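Local structure of putative O-GlcNAcase nagJ (Clostridium perfringens, 6PV5) at residues Ile40-Pro44 and Ser161-Leu165; Glu152-Tyr157 and Asn254-Val258; Tyr196-Trp200 and Pro438-Ser442. The protein probably acts as a hexosaminidase of glycoside hydrolase family 84, this chain holding its N-terminal domain, catalytic barrel and the helical region that follows. One frame throughout, in Å; residues are numbered along the deposited sequence.

Overall arrangement
Contacts 1 and 2 use the two ends of helix 152-163 in the N-terminal domain: residues 161-165, where it runs out, meet 40-44, its first turns meet 254-258, and the contact centres lie 16 Å apart. Contact 1 stays within that domain and is buried, resting on two amide-backbone bonds. Contact 2 is partly buried and reaches the barrel domain through an aliphatic lysine stem on a phenylalanine ring, with one water bridge. Contact 3, its centre 29 Å from that of contact 1 across the chain's centre, joins two barrel loops. It is also partly buried, with an indole against a loop on its inner side and waters and a weakly held solvent diol on its outer side.

Contact 1 of 3, residues Ile40-Pro44 and Ser161-Leu165; sequences ISIYP and SLKQL
Q164 grips the backbone of Y43 with both ends of its side-chain amide. Q164 and I42 contribute about equally to the buried surface, and the path from Q164 CB outward carries the polar part. CB lies 3.9 Å from I42 CD1, so the base of the side chain rests on the isoleucine. With CG anti to the carbonyl carbon (chi1 -64°) and the chain extended beyond it, CD is carried to the peptide groups flanking Y43. There OE1 accepts Y43 N at 2.9 Å, in the carbonyl plane on a lone pair, with a nearly straight N-H...O angle of 162°. The same OE1 stands 3.2 Å from I42 CA. NE2 donates to Y43 O, also at 2.9 Å, with that oxygen close to the amide plane of Q164. Two such bonds to one residue fix both the position and the rotation of the amide.

I42 provides the apolar part of the contact. Its CD1 meets L165 CG at 3.9 Å, and its CG2 lies 3.7 Å from S161 OG, a hydroxyl hydrogen-bonded to Y132 and K216. The Y43 ring leads the other way, lying on helices 446-457 and 464-476, with its OH bonded to S467. A cis peptide then turns the chain at P44.

A primary amide paired with the N-H and C=O of one extended residue imitates the edge of a neighbouring strand. Here it ties the lead-in to strand 48-51 to residues 161-165, where helix 152-163 runs out, within the family 20 domain 2-like alpha/beta domain that precedes the barrel.

Contact 2 of 3, residues Glu152-Tyr157 and Asn254-Val258; sequences ETGTFY and NENKV
E255 and F156 meet through a carbonyl and a ring: E255 O comes within 3.4 Å of F156 CE1, at the end of helix 243-255, while the glutamate side chain starts off in the other direction. N256 follows in the same manner, its O lying 3.4 Å from F156 CE2. Both oxygens approach the ring obliquely. The N256 side chain turns back to its own helix, where ND2 is hydrogen-bonded to T252 O.

At K257 the chain leaves the helix in a Schellman motif, with positive phi and two bonds back into the last turn, one of them from K257 N to N254 O. This turn aims the lysine at helix 152-163. CG sits over one face of the F156 ring, 3.7 Å from the centroid and 23° off the ring normal, a CH-pi contact. With CG anti to the backbone N, the F156 ring is carried toward K257. The lysine bends at chi2 (-53°) and then runs past T153, with CD 3.8 Å from T153 OG1 and CE 3.7 Å from E152 O. NZ ends in a salt bridge with D71. The E152 carboxylate is near but not in contact, and its negative charge probably adds to the field around the ammonium. K257 O points to the other flank, where a water 3.0 Å away also bonds Y157 OH, lying in the plane of the tyrosine ring at its edge.

V258 carries the chain into barrel strand 259-264. The contact thus docks the first turns of helix 152-163 on the helix end that precedes this strand, with Y73 and L77 of helix 72-82 against F156 and W457 of helix 446-457 meeting the Y157 ring at about 90°.

Contact 3 of 3, residues Tyr196-Trp200 and Pro438-Ser442; sequences YGTPW and PMRFS. With EDO (1,2-ethanediol), chain E.
T198 and R440 bring two irregular loops together, T198 O approaching R440 CB at 3.5 Å and G197 taking a positive phi (107°). W200 supplies the inner half of the contact. Its NE1 makes a weak hydrogen bond to M439 O (3.3 Å, 137°). S442 CB lies over the indole face, 3.9 Å from the centroid of the five-membered ring, and P438 CG packs against W200 CZ2 at 3.5 Å. S442 OG is held by Q208 of helix 202-214.

R440 forms the outer half. Its CG sits between the backbone N and the carbonyl carbon (chi1 79°), and the chain, extended from CG to NE, passes G197. F441 CZ lies over the centre of the guanidinium face. NH1 pairs with E412 and, through a water, with Y196 O, while NE gives a weak bond to O2 of an ethanediol, probably from the crystallisation liquor. A second water, 2.9 Å from R440 O, reaches T198 O at a doubtfully short distance.

These loops follow strands 188-192 and 431-436, the first and last of a (beta/alpha)8 barrel, and meet at its closure, probably beside the active site, since the Y196 side chain is about 8 Å from that of D305, the predicted proton donor.

Contact 1 of 3, residues Ile40-Pro44 and Ser161-Leu165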
loop_
_atom_site.group_PDB
_atom_site.type_symbol
_atom_site.label_atom_id
_atom_site.label_comp_id
_atom_site.label_asym_id
_atom_site.label_seq_id
_atom_site.Cartn_x
_atom_site.Cartn_y
_atom_site.Cartn_z
ATOM N N ILE A 40 15.663 -15.683 8.328
ATOM C CA ILE A 40 15.900 -14.559 7.438
ATOM C C ILE A 40 14.532 -14.051 6.989
ATOM O O ILE A 40 13.645 -14.853 6.710
ATOM C CB ILE A 40 16.792 -14.974 6.246
ATOM N N SER A 41 14.365 -12.724 6.962
ATOM C CA SER A 41 13.101 -12.108 6.583
ATOM C C SER A 41 13.335 -10.961 5.603
ATOM O O SER A 41 13.911 -9.937 5.968
ATOM C CB SER A 41 12.346 -11.630 7.793
ATOM O OG SER A 41 11.192 -10.896 7.404
ATOM N N ILE A 42 12.871 -11.151 4.362
ATOM C CA ILE A 42 12.923 -10.113 3.348
ATOM C C ILE A 42 11.494 -9.750 2.975
ATOM O O ILE A 42 10.677 -10.613 2.685
ATOM C CB ILE A 42 13.733 -10.551 2.110
ATOM C CG1 ILE A 42 15.070 -11.195 2.490
ATOM C CG2 ILE A 42 13.904 -9.378 1.146
ATOM C CD1 ILE A 42 16.023 -10.266 3.206
ATOM N N TYR A 43 11.213 -8.452 2.983
ATOM C CA TYR A 43 9.881 -7.960 2.705
ATOM C C TYR A 43 10.034 -6.868 1.659
ATOM O O TYR A 43 10.874 -5.993 1.840
ATOM C CB TYR A 43 9.297 -7.371 3.990
ATOM C CG TYR A 43 7.811 -7.127 3.997
ATOM C CD1 TYR A 43 6.923 -8.166 4.226
ATOM C CD2 TYR A 43 7.291 -5.858 3.805
ATOM C CE1 TYR A 43 5.558 -7.952 4.260
ATOM C CE2 TYR A 43 5.924 -5.619 3.874
ATOM C CZ TYR A 43 5.055 -6.674 4.090
ATOM O OH TYR A 43 3.708 -6.481 4.133
ATOM N N PRO A 44 9.265 -6.876 0.543
ATOM C CA PRO A 44 8.307 -7.944 0.227
ATOM C C PRO A 44 8.964 -9.307 0.022
ATOM O O PRO A 44 10.163 -9.360 -0.233
ATOM C CB PRO A 44 7.727 -7.502 -1.127
ATOM C CG PRO A 44 7.899 -6.002 -1.136
ATOM C CD PRO A 44 9.227 -5.780 -0.443
ATOM N N SER A 161 17.277 -5.294 -0.548
ATOM C CA SER A 161 17.152 -6.626 0.020
ATOM C C SER A 161 18.390 -6.963 0.843
ATOM O O SER A 161 18.276 -7.652 1.860
ATOM C CB SER A 161 16.893 -7.671 -1.026
ATOM O OG SER A 161 15.592 -7.527 -1.569
ATOM N N LEU A 162 19.566 -6.491 0.394
ATOM C CA LEU A 162 20.787 -6.726 1.150
ATOM C C LEU A 162 20.679 -6.047 2.515
ATOM O O LEU A 162 20.982 -6.678 3.519
ATOM C CB LEU A 162 22.034 -6.261 0.386
ATOM C CG LEU A 162 23.360 -6.526 1.116
ATOM C CD1 LEU A 162 23.670 -8.023 1.222
ATOM C CD2 LEU A 162 24.527 -5.756 0.505
ATOM N N LYS A 163 20.200 -4.790 2.532
ATOM C CA LYS A 163 20.083 -3.979 3.740
ATOM C C LYS A 163 19.216 -4.665 4.797
ATOM O O LYS A 163 19.371 -4.380 5.980
ATOM C CB LYS A 163 19.573 -2.566 3.427
ATOM N N GLN A 164 18.335 -5.580 4.373
ATOM C CA GLN A 164 17.461 -6.319 5.277
ATOM C C GLN A 164 18.081 -7.658 5.670
ATOM O O GLN A 164 17.551 -8.354 6.533
ATOM C CB GLN A 164 16.107 -6.630 4.634
ATOM C CG GLN A 164 15.255 -5.420 4.283
ATOM C CD GLN A 164 13.883 -5.835 3.795
ATOM O OE1 GLN A 164 13.441 -6.968 3.972
ATOM N NE2 GLN A 164 13.178 -4.902 3.189
ATOM N N LEU A 165 19.189 -8.037 5.023
ATOM C CA LEU A 165 19.845 -9.300 5.336
ATOM C C LEU A 165 20.838 -9.132 6.484
ATOM O O LEU A 165 21.040 -10.060 7.264
ATOM C CB LEU A 165 20.535 -9.854 4.085
ATOM C CG LEU A 165 19.803 -10.991 3.374
ATOM C CD1 LEU A 165 20.430 -11.257 2.018
ATOM C CD2 LEU A 165 19.791 -12.258 4.221
#

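Contact 2 of 3, residues Glu152-Tyr157 and Asn254-Val258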
loop_
_atom_site.group_PDB
_atom_site.type_symbol
_atom_site.label_atom_id
_atom_site.label_comp_id
_atom_site.label_asym_id
_atom_site.label_seq_id
_atom_site.Cartn_x
_atom_site.Cartn_y
_atom_site.Cartn_z
ATOM N N GLU A 152 18.896 -0.766 -13.679
ATOM C CA GLU A 152 19.319 0.154 -12.637
ATOM C C GLU A 152 18.410 0.042 -11.416
ATOM O O GLU A 152 18.879 0.170 -10.286
ATOM C CB GLU A 152 19.419 1.580 -13.180
ATOM C CG GLU A 152 20.818 1.916 -13.677
ATOM C CD GLU A 152 20.954 3.240 -14.407
ATOM O OE1 GLU A 152 20.403 3.350 -15.515
ATOM O OE2 GLU A 152 21.609 4.157 -13.864
ATOM N N THR A 153 17.120 -0.219 -11.656
ATOM C CA THR A 153 16.166 -0.356 -10.567
ATOM C C THR A 153 16.415 -1.673 -9.849
ATOM O O THR A 153 16.460 -1.698 -8.622
ATOM C CB THR A 153 14.719 -0.254 -11.058
ATOM O OG1 THR A 153 14.559 1.085 -11.529
ATOM C CG2 THR A 153 13.717 -0.548 -9.963
ATOM N N GLY A 154 16.596 -2.742 -10.636
ATOM C CA GLY A 154 16.858 -4.076 -10.124
ATOM C C GLY A 154 18.016 -4.098 -9.126
ATOM O O GLY A 154 17.973 -4.827 -8.137
ATOM N N THR A 155 19.048 -3.294 -9.405
ATOM C CA THR A 155 20.272 -3.261 -8.615
ATOM C C THR A 155 20.019 -2.519 -7.298
ATOM O O THR A 155 20.510 -2.926 -6.248
ATOM C CB THR A 155 21.449 -2.709 -9.446
ATOM O OG1 THR A 155 21.624 -3.512 -10.616
ATOM C CG2 THR A 155 22.763 -2.680 -8.692
ATOM N N PHE A 156 19.262 -1.418 -7.382
ATOM C CA PHE A 156 18.759 -0.677 -6.234
ATOM C C PHE A 156 17.958 -1.592 -5.298
ATOM O O PHE A 156 18.211 -1.605 -4.095
ATOM C CB PHE A 156 17.977 0.538 -6.732
ATOM C CG PHE A 156 17.535 1.526 -5.685
ATOM C CD1 PHE A 156 18.339 2.602 -5.339
ATOM C CD2 PHE A 156 16.289 1.414 -5.083
ATOM C CE1 PHE A 156 17.920 3.529 -4.394
ATOM C CE2 PHE A 156 15.869 2.346 -4.147
ATOM C CZ PHE A 156 16.683 3.401 -3.803
ATOM N N TYR A 157 17.037 -2.392 -5.858
ATOM C CA TYR A 157 16.222 -3.309 -5.071
ATOM C C TYR A 157 17.067 -4.443 -4.501
ATOM O O TYR A 157 16.747 -4.987 -3.447
ATOM C CB TYR A 157 15.062 -3.903 -5.878
ATOM C CG TYR A 157 13.989 -2.918 -6.271
ATOM C CD1 TYR A 157 13.808 -1.736 -5.565
ATOM C CD2 TYR A 157 13.156 -3.165 -7.349
ATOM C CE1 TYR A 157 12.851 -0.808 -5.937
ATOM C CE2 TYR A 157 12.164 -2.266 -7.706
ATOM C CZ TYR A 157 12.012 -1.085 -7.004
ATOM O OH TYR A 157 11.060 -0.186 -7.384
ATOM N N ASN A 254 13.050 10.306 -7.493
ATOM C CA ASN A 254 14.092 9.825 -8.394
ATOM C C ASN A 254 15.145 9.034 -7.628
ATOM O O ASN A 254 15.523 7.938 -8.028
ATOM C CB ASN A 254 14.759 10.968 -9.165
ATOM C CG ASN A 254 13.831 11.653 -10.149
ATOM O OD1 ASN A 254 12.762 11.143 -10.481
ATOM N ND2 ASN A 254 14.241 12.812 -10.636
ATOM N N GLU A 255 15.631 9.596 -6.519
ATOM C CA GLU A 255 16.669 8.927 -5.750
ATOM C C GLU A 255 16.180 7.587 -5.208
ATOM O O GLU A 255 17.002 6.739 -4.869
ATOM C CB GLU A 255 17.164 9.826 -4.622
ATOM C CG GLU A 255 17.915 11.035 -5.142
ATOM C CD GLU A 255 18.147 12.131 -4.124
ATOM O OE1 GLU A 255 18.291 11.791 -2.931
ATOM O OE2 GLU A 255 18.174 13.317 -4.528
ATOM N N ASN A 256 14.853 7.388 -5.162
ATOM C CA ASN A 256 14.280 6.213 -4.511
ATOM C C ASN A 256 13.746 5.189 -5.513
ATOM O O ASN A 256 13.214 4.150 -5.114
ATOM C CB ASN A 256 13.247 6.613 -3.455
ATOM C CG ASN A 256 13.921 7.049 -2.173
ATOM O OD1 ASN A 256 14.464 6.225 -1.447
ATOM N ND2 ASN A 256 13.916 8.340 -1.905
ATOM N N LYS A 257 13.921 5.475 -6.812
ATOM C CA LYS A 257 13.449 4.614 -7.882
ATOM C C LYS A 257 11.930 4.579 -7.840
ATOM O O LYS A 257 11.315 3.548 -8.097
ATOM C CB LYS A 257 14.067 3.215 -7.802
ATOM C CG LYS A 257 15.577 3.161 -8.018
ATOM C CD LYS A 257 16.047 3.837 -9.295
ATOM C CE LYS A 257 17.478 3.495 -9.654
ATOM N NZ LYS A 257 17.971 4.360 -10.749
ATOM N N VAL A 258 11.342 5.734 -7.534
ATOM C CA VAL A 258 9.902 5.873 -7.479
ATOM C C VAL A 258 9.501 6.851 -8.567
ATOM O O VAL A 258 9.928 7.998 -8.533
ATOM C CB VAL A 258 9.421 6.372 -6.098
ATOM C CG1 VAL A 258 7.951 6.730 -6.115
ATOM C CG2 VAL A 258 9.730 5.384 -4.983
HETATM O O HOH W 1 10.978 1.836 -5.653
#

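Contact 3 of 3, residues Tyr196-Trp200 and Pro438-Ser442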
loop_
_atom_site.group_PDB
_atom_site.type_symbol
_atom_site.label_atom_id
_atom_site.label_comp_id
_atom_site.label_asym_id
_atom_site.label_seq_id
_atom_site.Cartn_x
_atom_site.Cartn_y
_atom_site.Cartn_z
ATOM N N TYR A 196 -10.163 12.402 -0.431
ATOM C CA TYR A 196 -10.637 13.711 0.001
ATOM C C TYR A 196 -10.256 13.958 1.466
ATOM O O TYR A 196 -9.954 13.026 2.222
ATOM C CB TYR A 196 -12.081 14.038 -0.425
ATOM C CG TYR A 196 -13.208 13.071 -0.133
ATOM C CD1 TYR A 196 -13.839 13.047 1.108
ATOM C CD2 TYR A 196 -13.748 12.261 -1.129
ATOM C CE1 TYR A 196 -14.910 12.196 1.373
ATOM C CE2 TYR A 196 -14.813 11.399 -0.877
ATOM C CZ TYR A 196 -15.401 11.357 0.382
ATOM O OH TYR A 196 -16.443 10.500 0.654
ATOM N N GLY A 197 -10.215 15.245 1.827
ATOM C CA GLY A 197 -9.765 15.703 3.130
ATOM C C GLY A 197 -8.390 16.359 3.043
ATOM O O GLY A 197 -7.810 16.440 1.967
ATOM N N THR A 198 -7.868 16.783 4.201
ATOM C CA THR A 198 -6.593 17.467 4.318
ATOM C C THR A 198 -5.486 16.667 3.635
ATOM O O THR A 198 -5.295 15.480 3.925
ATOM C CB THR A 198 -6.240 17.705 5.791
ATOM O OG1 THR A 198 -7.286 18.509 6.337
ATOM C CG2 THR A 198 -4.893 18.370 5.974
ATOM N N PRO A 199 -4.693 17.310 2.745
ATOM C CA PRO A 199 -3.611 16.625 2.040
ATOM C C PRO A 199 -2.457 16.250 2.957
ATOM O O PRO A 199 -2.310 16.791 4.044
ATOM C CB PRO A 199 -3.107 17.694 1.056
ATOM C CG PRO A 199 -3.468 19.003 1.726
ATOM C CD PRO A 199 -4.820 18.728 2.344
ATOM N N TRP A 200 -1.630 15.323 2.486
ATOM C CA TRP A 200 -0.361 15.090 3.135
ATOM C C TRP A 200 0.482 16.354 3.011
ATOM O O TRP A 200 0.384 17.076 2.015
ATOM C CB TRP A 200 0.354 13.893 2.511
ATOM C CG TRP A 200 -0.282 12.571 2.816
ATOM C CD1 TRP A 200 -1.239 12.293 3.751
ATOM C CD2 TRP A 200 0.036 11.323 2.182
ATOM N NE1 TRP A 200 -1.537 10.956 3.750
ATOM C CE2 TRP A 200 -0.762 10.332 2.802
ATOM C CE3 TRP A 200 0.902 10.951 1.149
ATOM C CZ2 TRP A 200 -0.709 8.996 2.406
ATOM C CZ3 TRP A 200 0.958 9.626 0.769
ATOM C CH2 TRP A 200 0.162 8.661 1.395
ATOM N N PRO A 438 -4.591 5.525 -0.034
ATOM C CA PRO A 438 -4.442 5.455 1.423
ATOM C C PRO A 438 -5.384 6.449 2.096
ATOM O O PRO A 438 -6.172 7.125 1.433
ATOM C CB PRO A 438 -2.954 5.840 1.581
ATOM C CG PRO A 438 -2.768 6.925 0.504
ATOM C CD PRO A 438 -3.645 6.479 -0.652
ATOM N N MET A 439 -5.292 6.521 3.430
ATOM C CA MET A 439 -6.043 7.468 4.238
ATOM C C MET A 439 -5.335 8.821 4.226
ATOM O O MET A 439 -4.113 8.878 4.054
ATOM C CB MET A 439 -6.079 6.988 5.699
ATOM C CG MET A 439 -6.890 5.715 5.905
ATOM S SD MET A 439 -7.041 5.270 7.667
ATOM C CE MET A 439 -5.402 4.623 7.952
ATOM N N ARG A 440 -6.083 9.884 4.544
ATOM C CA ARG A 440 -5.452 11.185 4.710
ATOM C C ARG A 440 -4.444 11.144 5.858
ATOM O O ARG A 440 -3.589 12.025 5.943
ATOM C CB ARG A 440 -6.496 12.293 4.874
ATOM C CG ARG A 440 -7.114 12.407 6.261
ATOM C CD ARG A 440 -7.899 13.714 6.317
ATOM N NE ARG A 440 -8.354 14.077 7.656
ATOM C CZ ARG A 440 -9.531 13.716 8.175
ATOM N NH1 ARG A 440 -10.381 12.987 7.464
ATOM N NH2 ARG A 440 -9.849 14.079 9.408
ATOM N N PHE A 441 -4.545 10.113 6.719
ATOM C CA PHE A 441 -3.661 9.916 7.866
ATOM C C PHE A 441 -2.461 9.089 7.441
ATOM O O PHE A 441 -2.565 7.869 7.276
ATOM C CB PHE A 441 -4.374 9.205 9.021
ATOM C CG PHE A 441 -5.663 9.883 9.425
ATOM C CD1 PHE A 441 -5.645 11.088 10.120
ATOM C CD2 PHE A 441 -6.888 9.339 9.063
ATOM C CE1 PHE A 441 -6.836 11.727 10.447
ATOM C CE2 PHE A 441 -8.082 9.956 9.405
ATOM C CZ PHE A 441 -8.051 11.157 10.097
ATOM N N SER A 442 -1.322 9.769 7.283
ATOM C CA SER A 442 -0.173 9.196 6.607
ATOM C C SER A 442 0.404 8.031 7.402
ATOM O O SER A 442 0.537 6.921 6.891
ATOM C CB SER A 442 0.882 10.243 6.364
ATOM O OG SER A 442 2.043 9.629 5.834
HETATM C C1 EDO E . -6.577 17.068 9.616
HETATM O O1 EDO E . -7.982 17.277 9.583
HETATM C C2 EDO E . -6.184 15.661 9.893
HETATM O O2 EDO E . -5.412 15.032 8.869
HETATM O O HOH W 2 -10.341 12.124 4.600
HETATM O O HOH W 3 -4.181 14.821 6.096
#